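Local coordinates for protein aldo-keto reductase 2E (Bombyx mori, PDB 3WCZ) that reduces 3-dehydroecdysone and some other carbonyl compounds with NADPH, never NADH, and may take part in regulating moulting, at residues 34-39 with 259-264. Numbering follows the deposited sequence.
Sequences IDEVRQ and KSTNKQ. With NAP (NADP nicotinamide-adenine-dinucleotide phosphate), chain B.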
loop_
_atom_site.group_PDB
_atom_site.type_symbol
_atom_site.label_atom_id
_atom_site.label_comp_id
_atom_site.label_asym_id
_atom_site.label_seq_id
_atom_site.Cartn_x
_atom_site.Cartn_y
_atom_site.Cartn_z
ATOM N N ILE A 34 -11.985 -10.167 12.564
ATOM C CA ILE A 34 -11.388 -8.870 12.291
ATOM C C ILE A 34 -10.486 -8.390 13.441
ATOM O O ILE A 34 -9.576 -7.573 13.217
ATOM C CB ILE A 34 -12.468 -7.837 11.934
ATOM C CG1 ILE A 34 -11.883 -6.706 11.082
ATOM C CG2 ILE A 34 -13.148 -7.323 13.186
ATOM C CD1 ILE A 34 -12.972 -5.906 10.364
ATOM N N ASP A 35 -10.688 -8.882 14.662
ATOM C CA ASP A 35 -9.831 -8.488 15.777
ATOM C C ASP A 35 -8.381 -8.856 15.513
ATOM O O ASP A 35 -7.467 -8.266 16.111
ATOM C CB ASP A 35 -10.317 -9.135 17.081
ATOM C CG ASP A 35 -9.591 -8.602 18.308
ATOM O OD1 ASP A 35 -9.631 -7.369 18.534
ATOM O OD2 ASP A 35 -8.982 -9.409 19.038
ATOM N N GLU A 36 -8.140 -9.828 14.635
ATOM C CA GLU A 36 -6.752 -10.169 14.319
ATOM C C GLU A 36 -5.994 -8.994 13.699
ATOM O O GLU A 36 -4.772 -8.971 13.746
ATOM C CB GLU A 36 -6.675 -11.365 13.373
ATOM C CG GLU A 36 -7.155 -11.048 11.947
ATOM C CD GLU A 36 -6.870 -12.171 10.959
ATOM O OE1 GLU A 36 -6.268 -13.196 11.374
ATOM O OE2 GLU A 36 -7.261 -12.024 9.772
ATOM N N VAL A 37 -6.695 -8.029 13.135
ATOM C CA VAL A 37 -6.042 -6.851 12.584
ATOM C C VAL A 37 -5.504 -5.983 13.712
ATOM O O VAL A 37 -4.407 -5.454 13.608
ATOM C CB VAL A 37 -7.024 -6.059 11.688
ATOM C CG1 VAL A 37 -6.416 -4.734 11.266
ATOM C CG2 VAL A 37 -7.426 -6.890 10.460
ATOM N N ARG A 38 -6.258 -5.802 14.792
ATOM C CA ARG A 38 -5.776 -5.074 15.950
ATOM C C ARG A 38 -4.515 -5.739 16.474
ATOM O O ARG A 38 -3.483 -5.088 16.691
ATOM C CB ARG A 38 -6.845 -5.029 17.056
ATOM C CG ARG A 38 -6.336 -4.478 18.373
ATOM C CD ARG A 38 -7.265 -4.825 19.570
ATOM N NE ARG A 38 -7.353 -6.276 19.716
ATOM C CZ ARG A 38 -6.368 -7.026 20.177
ATOM N NH1 ARG A 38 -5.256 -6.483 20.640
ATOM N NH2 ARG A 38 -6.503 -8.339 20.184
ATOM N N GLN A 39 -4.562 -7.060 16.628
ATOM C CA GLN A 39 -3.405 -7.786 17.132
ATOM C C GLN A 39 -2.215 -7.683 16.180
ATOM O O GLN A 39 -1.075 -7.535 16.626
ATOM C CB GLN A 39 -3.793 -9.253 17.358
ATOM C CG GLN A 39 -2.702 -10.083 18.042
ATOM C CD GLN A 39 -2.390 -9.561 19.434
ATOM O OE1 GLN A 39 -3.279 -9.492 20.287
ATOM N NE2 GLN A 39 -1.150 -9.141 19.662
ATOM N N LYS A 259 0.923 -7.905 3.946
ATOM C CA LYS A 259 -0.126 -8.198 4.920
ATOM C C LYS A 259 0.210 -9.517 5.637
ATOM O O LYS A 259 0.527 -10.538 5.019
ATOM C CB LYS A 259 -1.499 -8.330 4.258
ATOM C CG LYS A 259 -2.608 -8.818 5.195
ATOM C CD LYS A 259 -2.736 -10.336 5.228
ATOM C CE LYS A 259 -3.863 -10.787 6.127
ATOM N NZ LYS A 259 -3.951 -12.306 6.149
ATOM N N SER A 260 0.135 -9.476 6.956
ATOM C CA SER A 260 0.147 -10.711 7.736
ATOM C C SER A 260 -0.614 -10.466 9.001
ATOM O O SER A 260 -0.644 -9.354 9.529
ATOM C CB SER A 260 1.571 -11.138 8.067
ATOM O OG SER A 260 1.601 -12.371 8.799
ATOM N N THR A 261 -1.223 -11.538 9.499
ATOM C CA THR A 261 -1.779 -11.543 10.833
ATOM C C THR A 261 -1.081 -12.588 11.720
ATOM O O THR A 261 -1.577 -12.905 12.806
ATOM C CB THR A 261 -3.292 -11.774 10.829
ATOM O OG1 THR A 261 -3.583 -12.964 10.092
ATOM C CG2 THR A 261 -4.004 -10.585 10.212
ATOM N N ASN A 262 0.073 -13.070 11.286
ATOM C CA ASN A 262 0.857 -14.081 12.014
ATOM C C ASN A 262 2.082 -13.424 12.633
ATOM O O ASN A 262 2.836 -12.767 11.936
ATOM C CB ASN A 262 1.298 -15.182 11.025
ATOM C CG ASN A 262 2.246 -16.235 11.635
ATOM O OD1 ASN A 262 3.447 -16.076 11.658
ATOM N ND2 ASN A 262 1.659 -17.332 12.098
ATOM N N LYS A 263 2.296 -13.628 13.931
ATOM C CA LYS A 263 3.326 -12.916 14.654
ATOM C C LYS A 263 4.705 -13.113 14.035
ATOM O O LYS A 263 5.475 -12.180 13.843
ATOM C CB LYS A 263 3.337 -13.335 16.138
ATOM C CG LYS A 263 4.235 -12.503 16.996
ATOM C CD LYS A 263 4.173 -12.931 18.465
ATOM C CE LYS A 263 5.046 -12.001 19.299
ATOM N NZ LYS A 263 5.000 -12.382 20.744
ATOM N N GLN A 264 5.009 -14.366 13.713
ATOM C CA GLN A 264 6.298 -14.699 13.170
ATOM C C GLN A 264 6.513 -14.140 11.748
ATOM O O GLN A 264 7.573 -13.610 11.441
ATOM C CB GLN A 264 6.478 -16.228 13.191
ATOM C CG GLN A 264 6.499 -16.870 14.608
ATOM C CD GLN A 264 5.177 -16.773 15.425
ATOM O OE1 GLN A 264 4.054 -16.935 14.905
ATOM N NE2 GLN A 264 5.325 -16.515 16.730
HETATM P PA NAP B . -0.174 -9.844 0.404
HETATM O O1A NAP B . 0.573 -9.093 1.427
HETATM O O2A NAP B . 0.131 -9.780 -1.012
HETATM O O5B NAP B . -0.373 -11.347 0.772
HETATM C C5B NAP B . -0.827 -11.732 2.034
HETATM C C4B NAP B . -0.862 -13.238 2.249
HETATM O O4B NAP B . 0.484 -13.740 2.346
HETATM C C3B NAP B . -1.595 -13.717 3.442
HETATM O O3B NAP B . -2.251 -14.907 3.075
HETATM C C2B NAP B . -0.535 -13.947 4.409
HETATM O O2B NAP B . -0.858 -14.884 5.417
HETATM C C1B NAP B . 0.610 -14.435 3.563
HETATM N N9A NAP B . 1.947 -14.159 4.046
HETATM C C8A NAP B . 2.355 -13.005 4.613
HETATM N N7A NAP B . 3.653 -13.013 4.838
HETATM C C5A NAP B . 4.133 -14.224 4.414
HETATM C C6A NAP B . 5.406 -14.803 4.395
HETATM N N6A NAP B . 6.557 -14.189 4.898
HETATM N N1A NAP B . 5.494 -16.044 3.885
HETATM C C2A NAP B . 4.423 -16.673 3.404
HETATM N N3A NAP B . 3.187 -16.144 3.393
HETATM C C4A NAP B . 3.050 -14.906 3.891
HETATM O O3 NAP B . -1.721 -9.404 0.597
HETATM P PN NAP B . -2.727 -8.272 0.101
HETATM O O1N NAP B . -3.649 -8.060 1.245
HETATM O O2N NAP B . -3.281 -8.696 -1.214
HETATM O O5D NAP B . -1.864 -6.965 -0.169
HETATM C C5D NAP B . -1.161 -6.347 0.856
HETATM C C4D NAP B . -1.725 -5.002 1.331
HETATM O O4D NAP B . -1.681 -4.032 0.301
HETATM C C3D NAP B . -3.168 -5.028 1.722
HETATM O O3D NAP B . -3.393 -5.701 2.944
HETATM C C2D NAP B . -3.498 -3.619 1.713
HETATM O O2D NAP B . -2.956 -2.971 2.829
HETATM C C1D NAP B . -2.818 -3.171 0.437
HETATM N N1N NAP B . -3.582 -3.208 -0.816
HETATM C C2N NAP B . -3.998 -2.062 -1.386
HETATM C C3N NAP B . -4.697 -2.096 -2.566
HETATM C C7N NAP B . -5.076 -0.790 -3.153
HETATM O O7N NAP B . -4.472 0.275 -2.878
HETATM N N7N NAP B . -6.018 -0.822 -4.119
HETATM C C4N NAP B . -5.058 -3.317 -3.166
HETATM C C5N NAP B . -4.607 -4.507 -2.577
HETATM C C6N NAP B . -3.872 -4.399 -1.404
HETATM P P2B NAP B . -0.743 -14.544 6.978
HETATM O O1X NAP B . -1.275 -15.823 7.656
HETATM O O2X NAP B . 0.674 -14.344 7.296
HETATM O O3X NAP B . -1.612 -13.338 7.239
HETATM O O HOH W 1 -5.889 -13.167 8.004
HETATM O O HOH W 2 -3.215 -11.274 14.530
#
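In the NADP-binding site of this aldo-keto reductase TIM barrel, the loop after the last barrel strand grips the coenzyme's 2'-phosphate, and Glu36, on the helix after the first barrel strand, meets this loop at Thr261. The two side chains cross at a slant. The methyl CG2 of Thr261 lies 3.4 Å from the carboxylate carbon CD of Glu36, while the hydroxyl OG1 comes within 3.0 Å of OE1. A glutamate suits this place because its chain, with CG set between the backbone N and the carbonyl carbon (chi1 70°) and extended from there, reaches across to the loop and still salt-bridges Arg25 through OE2, which probably offsets its negative charge; Arg25 is itself an NADP-site residue. A threonine fits opposite, offering a methyl to the glutamate chain and a hydroxyl that bonds a bridging water.

Two waters complete the joint. One donates a hydrogen bond to Glu36 OE2 and accepts from both Thr261 OG1 and Lys259 NZ, tying the carboxylate indirectly to the phosphate-binding lysine; the other donates to the carbonyl oxygens of Glu36 and Thr261. On the coenzyme side, Lys259 NZ and the backbone N of Thr261 both bond to phosphate oxygen O3X of NADP, donors well suited to a phosphate's probable negative charge; NADH lacks this group. Lys259 N separately holds O1A of the diphosphate in a nearly straight bond (173°). Ser260 OG does double duty: it accepts from Asn262 N at 3.0 Å, an ST turn, and Ser260 OG donates to NADP O2X at 2.6 Å.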